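D-3-phosphoglycerate dehydrogenase oxidoreductase protein (Ralstonia solanacearum, PDB 3GG9) probably catalyses the NAD-dependent oxidation of D-3-phosphoglycerate, as a member of the D-isomer specific 2-hydroxyacid dehydrogenase family. Local coordinates at residues 213-223 with 240-251. Sequence-based numbering, arbitrary orientation.
Sequences FEQSDVLSVHL and RMKPTALFVNTS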
ATOM      1  N   PHE A 213     -17.694 -14.156   6.276  1.00 27.67           N
ATOM      2  CA  PHE A 213     -17.909 -13.549   4.963  1.00 28.16           C
ATOM      3  C   PHE A 213     -18.951 -12.422   4.974  1.00 28.91           C
ATOM      4  O   PHE A 213     -18.810 -11.435   4.245  1.00 30.19           O
ATOM      5  CB  PHE A 213     -18.271 -14.642   3.931  1.00 30.75           C
ATOM      6  CG  PHE A 213     -17.085 -15.451   3.459  1.00 26.10           C
ATOM      7  CD1 PHE A 213     -16.717 -16.623   4.105  1.00 26.83           C
ATOM      8  CD2 PHE A 213     -16.308 -15.010   2.391  1.00 19.92           C
ATOM      9  CE1 PHE A 213     -15.600 -17.367   3.681  1.00 35.16           C
ATOM     10  CE2 PHE A 213     -15.192 -15.737   1.967  1.00 26.18           C
ATOM     11  CZ  PHE A 213     -14.843 -16.924   2.601  1.00 31.35           C
ATOM     12  N   GLU A 214     -19.987 -12.569   5.807  1.00 27.64           N
ATOM     13  CA  GLU A 214     -21.026 -11.552   5.978  1.00 32.95           C
ATOM     14  C   GLU A 214     -20.533 -10.266   6.639  1.00 33.05           C
ATOM     15  O   GLU A 214     -20.861  -9.159   6.189  1.00 31.97           O
ATOM     16  CB  GLU A 214     -22.189 -12.135   6.795  1.00 33.31           C
ATOM     17  CG  GLU A 214     -23.092 -13.050   5.977  1.00 36.93           C
ATOM     18  CD  GLU A 214     -23.991 -13.994   6.793  1.00 45.95           C
ATOM     19  OE1 GLU A 214     -23.804 -14.166   8.022  1.00 48.63           O
ATOM     20  OE2 GLU A 214     -24.896 -14.586   6.168  1.00 56.19           O
ATOM     21  N   GLN A 215     -19.731 -10.432   7.694  1.00 27.60           N
ATOM     22  CA  GLN A 215     -19.327  -9.334   8.573  1.00 31.07           C
ATOM     23  C   GLN A 215     -18.065  -8.553   8.198  1.00 31.88           C
ATOM     24  O   GLN A 215     -17.931  -7.389   8.589  1.00 37.13           O
ATOM     25  CB  GLN A 215     -19.138  -9.867   9.988  1.00 36.62           C
ATOM     26  CG  GLN A 215     -20.427 -10.226  10.717  1.00 46.60           C
ATOM     27  CD  GLN A 215     -20.123 -10.754  12.102  1.00 46.04           C
ATOM     28  OE1 GLN A 215     -20.218 -10.027  13.089  1.00 59.19           O
ATOM     29  NE2 GLN A 215     -19.683 -12.004  12.172  1.00 35.46           N
ATOM     30  N   SER A 216     -17.136  -9.175   7.472  1.00 28.71           N
ATOM     31  CA  SER A 216     -15.831  -8.561   7.223  1.00 24.38           C
ATOM     32  C   SER A 216     -15.894  -7.421   6.227  1.00 31.60           C
ATOM     33  O   SER A 216     -16.526  -7.540   5.179  1.00 28.35           O
ATOM     34  CB  SER A 216     -14.834  -9.601   6.714  1.00 27.49           C
ATOM     35  OG  SER A 216     -14.669 -10.652   7.639  1.00 29.94           O
ATOM     36  N   ASP A 217     -15.232  -6.316   6.545  1.00 26.00           N
ATOM     37  CA  ASP A 217     -15.044  -5.243   5.573  1.00 31.15           C
ATOM     38  C   ASP A 217     -13.836  -5.574   4.694  1.00 28.95           C
ATOM     39  O   ASP A 217     -13.771  -5.205   3.527  1.00 24.72           O
ATOM     40  CB  ASP A 217     -14.881  -3.895   6.289  1.00 27.28           C
ATOM     41  CG  ASP A 217     -16.118  -3.514   7.093  1.00 39.40           C
ATOM     42  OD1 ASP A 217     -17.176  -3.241   6.478  1.00 36.89           O
ATOM     43  OD2 ASP A 217     -16.044  -3.496   8.343  1.00 28.82           O
ATOM     44  N   VAL A 218     -12.878  -6.276   5.290  1.00 28.39           N
ATOM     45  CA  VAL A 218     -11.708  -6.792   4.597  1.00 27.01           C
ATOM     46  C   VAL A 218     -11.609  -8.248   5.040  1.00 24.93           C
ATOM     47  O   VAL A 218     -11.654  -8.554   6.233  1.00 24.94           O
ATOM     48  CB  VAL A 218     -10.421  -5.985   4.988  1.00 23.58           C
ATOM     49  CG1 VAL A 218      -9.150  -6.656   4.480  1.00 17.49           C
ATOM     50  CG2 VAL A 218     -10.507  -4.519   4.503  1.00 18.59           C
ATOM     51  N   LEU A 219     -11.513  -9.159   4.080  1.00 19.92           N
ATOM     52  CA  LEU A 219     -11.349 -10.567   4.410  1.00 22.44           C
ATOM     53  C   LEU A 219     -10.080 -11.075   3.752  1.00 28.05           C
ATOM     54  O   LEU A 219      -9.922 -11.032   2.524  1.00 24.18           O
ATOM     55  CB  LEU A 219     -12.577 -11.393   3.998  1.00 23.07           C
ATOM     56  CG  LEU A 219     -12.671 -12.829   4.553  1.00 22.58           C
ATOM     57  CD1 LEU A 219     -14.129 -13.248   4.589  1.00 29.25           C
ATOM     58  CD2 LEU A 219     -11.829 -13.872   3.795  1.00 24.26           C
ATOM     59  N   SER A 220      -9.168 -11.576   4.568  1.00 21.07           N
ATOM     60  CA  SER A 220      -7.919 -12.038   4.018  1.00 23.95           C
ATOM     61  C   SER A 220      -7.704 -13.497   4.313  1.00 25.95           C
ATOM     62  O   SER A 220      -7.876 -13.942   5.467  1.00 23.32           O
ATOM     63  CB  SER A 220      -6.750 -11.193   4.513  1.00 22.27           C
ATOM     64  OG  SER A 220      -5.571 -11.601   3.856  1.00 26.09           O
ATOM     65  N   VAL A 221      -7.311 -14.224   3.263  1.00 19.14           N
ATOM     66  CA  VAL A 221      -7.120 -15.697   3.290  1.00 19.90           C
ATOM     67  C   VAL A 221      -5.674 -16.156   3.518  1.00 25.32           C
ATOM     68  O   VAL A 221      -4.778 -15.830   2.736  1.00 26.20           O
ATOM     69  CB  VAL A 221      -7.660 -16.352   1.970  1.00 24.43           C
ATOM     70  CG1 VAL A 221      -7.671 -17.858   2.105  1.00 28.29           C
ATOM     71  CG2 VAL A 221      -9.047 -15.882   1.726  1.00 24.54           C
ATOM     72  N   HIS A 222      -5.457 -16.918   4.595  1.00 23.05           N
ATOM     73  CA  HIS A 222      -4.134 -17.444   4.922  1.00 24.08           C
ATOM     74  C   HIS A 222      -4.113 -18.941   5.193  1.00 31.87           C
ATOM     75  O   HIS A 222      -3.919 -19.382   6.326  1.00 25.89           O
ATOM     76  CB  HIS A 222      -3.575 -16.655   6.078  1.00 22.17           C
ATOM     77  CG  HIS A 222      -3.504 -15.199   5.783  1.00 20.60           C
ATOM     78  ND1 HIS A 222      -2.545 -14.666   4.954  1.00 23.87           N
ATOM     79  CD2 HIS A 222      -4.320 -14.180   6.129  1.00 24.93           C
ATOM     80  CE1 HIS A 222      -2.755 -13.370   4.832  1.00 19.51           C
ATOM     81  NE2 HIS A 222      -3.830 -13.052   5.528  1.00 21.34           N
ATOM     82  N   LEU A 223      -4.290 -19.715   4.129  1.00 27.31           N
ATOM     83  CA  LEU A 223      -4.380 -21.171   4.218  1.00 27.45           C
ATOM     84  C   LEU A 223      -3.367 -21.794   3.279  1.00 29.04           C
ATOM     85  O   LEU A 223      -3.086 -21.245   2.216  1.00 28.93           O
ATOM     86  CB  LEU A 223      -5.783 -21.640   3.804  1.00 31.62           C
ATOM     87  CG  LEU A 223      -7.004 -21.157   4.586  1.00 27.52           C
ATOM     88  CD1 LEU A 223      -8.293 -21.510   3.856  1.00 36.96           C
ATOM     89  CD2 LEU A 223      -6.995 -21.769   5.993  1.00 34.39           C
ATOM     90  N   ARG A 240     -21.837 -13.693  -0.303  1.00 32.79           N
ATOM     91  CA  ARG A 240     -22.316 -13.365   1.038  0.50 36.86           C
ATOM     92  C   ARG A 240     -21.717 -12.034   1.505  1.00 34.67           C
ATOM     93  O   ARG A 240     -22.257 -11.365   2.394  1.00 29.43           O
ATOM     94  CB  ARG A 240     -21.862 -14.471   1.993  0.50 38.69           C
ATOM     95  CG  ARG A 240     -22.769 -14.759   3.152  0.50 44.80           C
ATOM     96  CD  ARG A 240     -23.442 -16.112   3.059  0.50 43.05           C
ATOM     97  NE  ARG A 240     -22.500 -17.198   2.793  0.50 40.61           N
ATOM     98  CZ  ARG A 240     -22.830 -18.486   2.771  0.50 35.19           C
ATOM     99  NH1 ARG A 240     -21.909 -19.409   2.497  0.50 32.19           N
ATOM    100  NH2 ARG A 240     -24.080 -18.856   3.019  0.50 39.83           N
ATOM    101  N   MET A 241     -20.574 -11.674   0.910  1.00 34.32           N
ATOM    102  CA  MET A 241     -19.806 -10.482   1.301  1.00 30.55           C
ATOM    103  C   MET A 241     -20.551  -9.173   1.045  1.00 33.20           C
ATOM    104  O   MET A 241     -21.417  -9.109   0.166  1.00 34.28           O
ATOM    105  CB  MET A 241     -18.414 -10.471   0.633  1.00 28.86           C
ATOM    106  CG  MET A 241     -17.465 -11.604   1.111  1.00 26.76           C
ATOM    107  SD  MET A 241     -15.742 -11.630   0.488  1.00 22.02           S
ATOM    108  CE  MET A 241     -15.043 -10.198   1.309  1.00 29.74           C
ATOM    109  N   LYS A 242     -20.225  -8.133   1.811  1.00 28.71           N
ATOM    110  CA  LYS A 242     -20.797  -6.806   1.568  1.00 32.65           C
ATOM    111  C   LYS A 242     -20.453  -6.302   0.152  1.00 33.09           C
ATOM    112  O   LYS A 242     -19.414  -6.671  -0.395  1.00 30.58           O
ATOM    113  CB  LYS A 242     -20.300  -5.782   2.585  1.00 29.71           C
ATOM    114  CG  LYS A 242     -20.489  -6.181   4.037  1.00 23.60           C
ATOM    115  CD  LYS A 242     -19.939  -5.096   4.945  1.00 30.71           C
ATOM    116  CE  LYS A 242     -19.924  -5.568   6.368  1.00 33.11           C
ATOM    117  NZ  LYS A 242     -19.554  -4.460   7.313  1.00 38.78           N
ATOM    118  N   PRO A 243     -21.329  -5.465  -0.439  1.00 33.24           N
ATOM    119  CA  PRO A 243     -21.003  -4.770  -1.692  1.00 33.66           C
ATOM    120  C   PRO A 243     -19.803  -3.823  -1.605  1.00 30.41           C
ATOM    121  O   PRO A 243     -19.256  -3.473  -2.630  1.00 24.43           O
ATOM    122  CB  PRO A 243     -22.266  -3.949  -1.976  1.00 31.80           C
ATOM    123  CG  PRO A 243     -23.339  -4.652  -1.248  1.00 35.82           C
ATOM    124  CD  PRO A 243     -22.703  -5.152   0.002  1.00 32.67           C
ATOM    125  N   THR A 244     -19.417  -3.406  -0.402  1.00 28.46           N
ATOM    126  CA  THR A 244     -18.254  -2.531  -0.200  1.00 32.06           C
ATOM    127  C   THR A 244     -16.996  -3.281   0.300  1.00 29.64           C
ATOM    128  O   THR A 244     -15.947  -2.658   0.586  1.00 24.11           O
ATOM    129  CB  THR A 244     -18.566  -1.495   0.885  1.00 33.07           C
ATOM    130  OG1 THR A 244     -19.075  -2.177   2.046  1.00 30.76           O
ATOM    131  CG2 THR A 244     -19.571  -0.458   0.388  1.00 30.03           C
ATOM    132  N   ALA A 245     -17.127  -4.596   0.429  1.00 24.30           N
ATOM    133  CA  ALA A 245     -16.106  -5.453   1.014  1.00 27.11           C
ATOM    134  C   ALA A 245     -14.936  -5.743   0.092  1.00 27.91           C
ATOM    135  O   ALA A 245     -15.081  -5.806  -1.136  1.00 24.48           O
ATOM    136  CB  ALA A 245     -16.728  -6.749   1.511  1.00 28.53           C
ATOM    137  N   LEU A 246     -13.766  -5.891   0.708  1.00 23.51           N
ATOM    138  CA  LEU A 246     -12.535  -6.286   0.015  1.00 22.48           C
ATOM    139  C   LEU A 246     -12.099  -7.740   0.317  1.00 28.02           C
ATOM    140  O   LEU A 246     -11.937  -8.151   1.480  1.00 23.53           O
ATOM    141  CB  LEU A 246     -11.419  -5.276   0.311  1.00 20.67           C
ATOM    142  CG  LEU A 246      -9.988  -5.688  -0.069  1.00 21.63           C
ATOM    143  CD1 LEU A 246      -9.830  -5.585  -1.581  1.00 19.61           C
ATOM    144  CD2 LEU A 246      -8.960  -4.792   0.681  1.00 18.15           C
ATOM    145  N   PHE A 247     -11.937  -8.530  -0.736  1.00 13.54           N
ATOM    146  CA  PHE A 247     -11.418  -9.887  -0.599  1.00 17.33           C
ATOM    147  C   PHE A 247      -9.927  -9.934  -0.944  1.00 20.26           C
ATOM    148  O   PHE A 247      -9.541  -9.545  -2.039  1.00 26.81           O
ATOM    149  CB  PHE A 247     -12.188 -10.847  -1.510  1.00 25.18           C
ATOM    150  CG  PHE A 247     -11.675 -12.261  -1.458  1.00 30.93           C
ATOM    151  CD1 PHE A 247     -11.941 -13.072  -0.355  1.00 30.31           C
ATOM    152  CD2 PHE A 247     -10.915 -12.776  -2.494  1.00 25.00           C
ATOM    153  CE1 PHE A 247     -11.474 -14.379  -0.317  1.00 30.59           C
ATOM    154  CE2 PHE A 247     -10.442 -14.075  -2.463  1.00 24.61           C
ATOM    155  CZ  PHE A 247     -10.726 -14.882  -1.367  1.00 25.02           C
ATOM    156  N   VAL A 248      -9.088 -10.399  -0.010  1.00 23.11           N
ATOM    157  CA  VAL A 248      -7.637 -10.476  -0.239  1.00 21.69           C
ATOM    158  C   VAL A 248      -7.156 -11.925  -0.257  1.00 22.06           C
ATOM    159  O   VAL A 248      -7.463 -12.712   0.645  1.00 23.74           O
ATOM    160  CB  VAL A 248      -6.807  -9.646   0.831  1.00 18.37           C
ATOM    161  CG1 VAL A 248      -5.315  -9.657   0.506  1.00 19.19           C
ATOM    162  CG2 VAL A 248      -7.311  -8.193   0.926  1.00 19.89           C
ATOM    163  N   ASN A 249      -6.388 -12.281  -1.279  1.00 18.33           N
ATOM    164  CA  ASN A 249      -5.804 -13.620  -1.343  1.00 25.24           C
ATOM    165  C   ASN A 249      -4.362 -13.568  -1.808  1.00 26.94           C
ATOM    166  O   ASN A 249      -4.088 -13.460  -3.004  1.00 25.54           O
ATOM    167  CB  ASN A 249      -6.635 -14.556  -2.251  1.00 24.06           C
ATOM    168  CG  ASN A 249      -6.152 -16.006  -2.205  1.00 33.04           C
ATOM    169  OD1 ASN A 249      -5.320 -16.384  -1.380  1.00 23.89           O
ATOM    170  ND2 ASN A 249      -6.669 -16.818  -3.101  1.00 21.68           N
ATOM    171  N   THR A 250      -3.440 -13.676  -0.850  1.00 19.02           N
ATOM    172  CA  THR A 250      -2.044 -13.839  -1.175  1.00 21.83           C
ATOM    173  C   THR A 250      -1.565 -15.275  -0.903  1.00 25.22           C
ATOM    174  O   THR A 250      -0.367 -15.513  -0.793  1.00 21.86           O
ATOM    175  CB  THR A 250      -1.180 -12.858  -0.341  1.00 24.73           C
ATOM    176  OG1 THR A 250      -1.352 -13.176   1.033  1.00 21.66           O
ATOM    177  CG2 THR A 250      -1.646 -11.422  -0.547  1.00 26.91           C
ATOM    178  N   SER A 251      -2.484 -16.228  -0.800  1.00 25.47           N
ATOM    179  CA  SER A 251      -2.111 -17.606  -0.474  1.00 24.58           C
ATOM    180  C   SER A 251      -1.942 -18.476  -1.718  1.00 28.73           C
ATOM    181  O   SER A 251      -0.821 -18.626  -2.237  1.00 28.86           O
ATOM    182  CB  SER A 251      -3.116 -18.217   0.496  1.00 23.98           C
ATOM    183  OG  SER A 251      -2.969 -17.682   1.813  1.00 27.87           O
TER
HETATM  184  O   HOH W   1     -18.178  -8.984   3.691  1.00 28.88           O
HETATM  185  O   HOH W   2     -22.673  -9.066   3.999  1.00 36.29           O
HETATM  186  O   HOH W   3     -17.079  -2.846   3.744  1.00 30.62           O
HETATM  187  O   HOH W   4     -14.347  -2.579   2.611  1.00 33.79           O
HETATM  188  O   HOH W   5      -4.479 -13.305   1.787  1.00 26.73           O
HETATM  189  O   HOH W   6      -1.010 -16.694   3.420  1.00 29.68           O
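Leu219 sits between Leu246 and Val248 on the parallel neighbour strand: its N gives a nearly straight hydrogen bond to Leu246 O, and its O accepts from Val248 N at 2.7 Å. Leu246 N to Asp217 O and Val221 N to Val248 O continue the ladder. Past the strand ends, Ser251 OG donates to Val221 O at 2.7 Å, coming from above the carbonyl plane. A water there also donates to Val221 O and accepts from Thr250 N, while Asn249 OD1 takes Ser251 N in an Asx turn.

At the other end is a salt bridge. Lys242, extended beyond CG, runs past Gln215 O and brings NZ within 2.8 Å of Asp217 OD1, meeting it from above the carboxylate plane; Asp217 OD2 is bound by Thr162 N.

The apolar contacts are tightest where Val221 CG2 reaches Phe247 CE1 at 3.5 Å. Phe247 shares a sheet face with Leu219 and Val221; with CG anti to its own N (chi1 178°), its ring leans across toward strand 218-221. Met241 makes a Met-aromatic contact at the edge of the Phe213 ring and bends at chi3 to set CE against Leu219 CB, 3.8 Å away.

Strands 218-221 and 246-249 belong to a beta-alpha-beta unit of the Rossmann-type NAD-binding domain. Strand 162-166 pairs with the far edge of 218-221, and helix 109-123 packs on the face bearing Val218, Ser220 and Leu246.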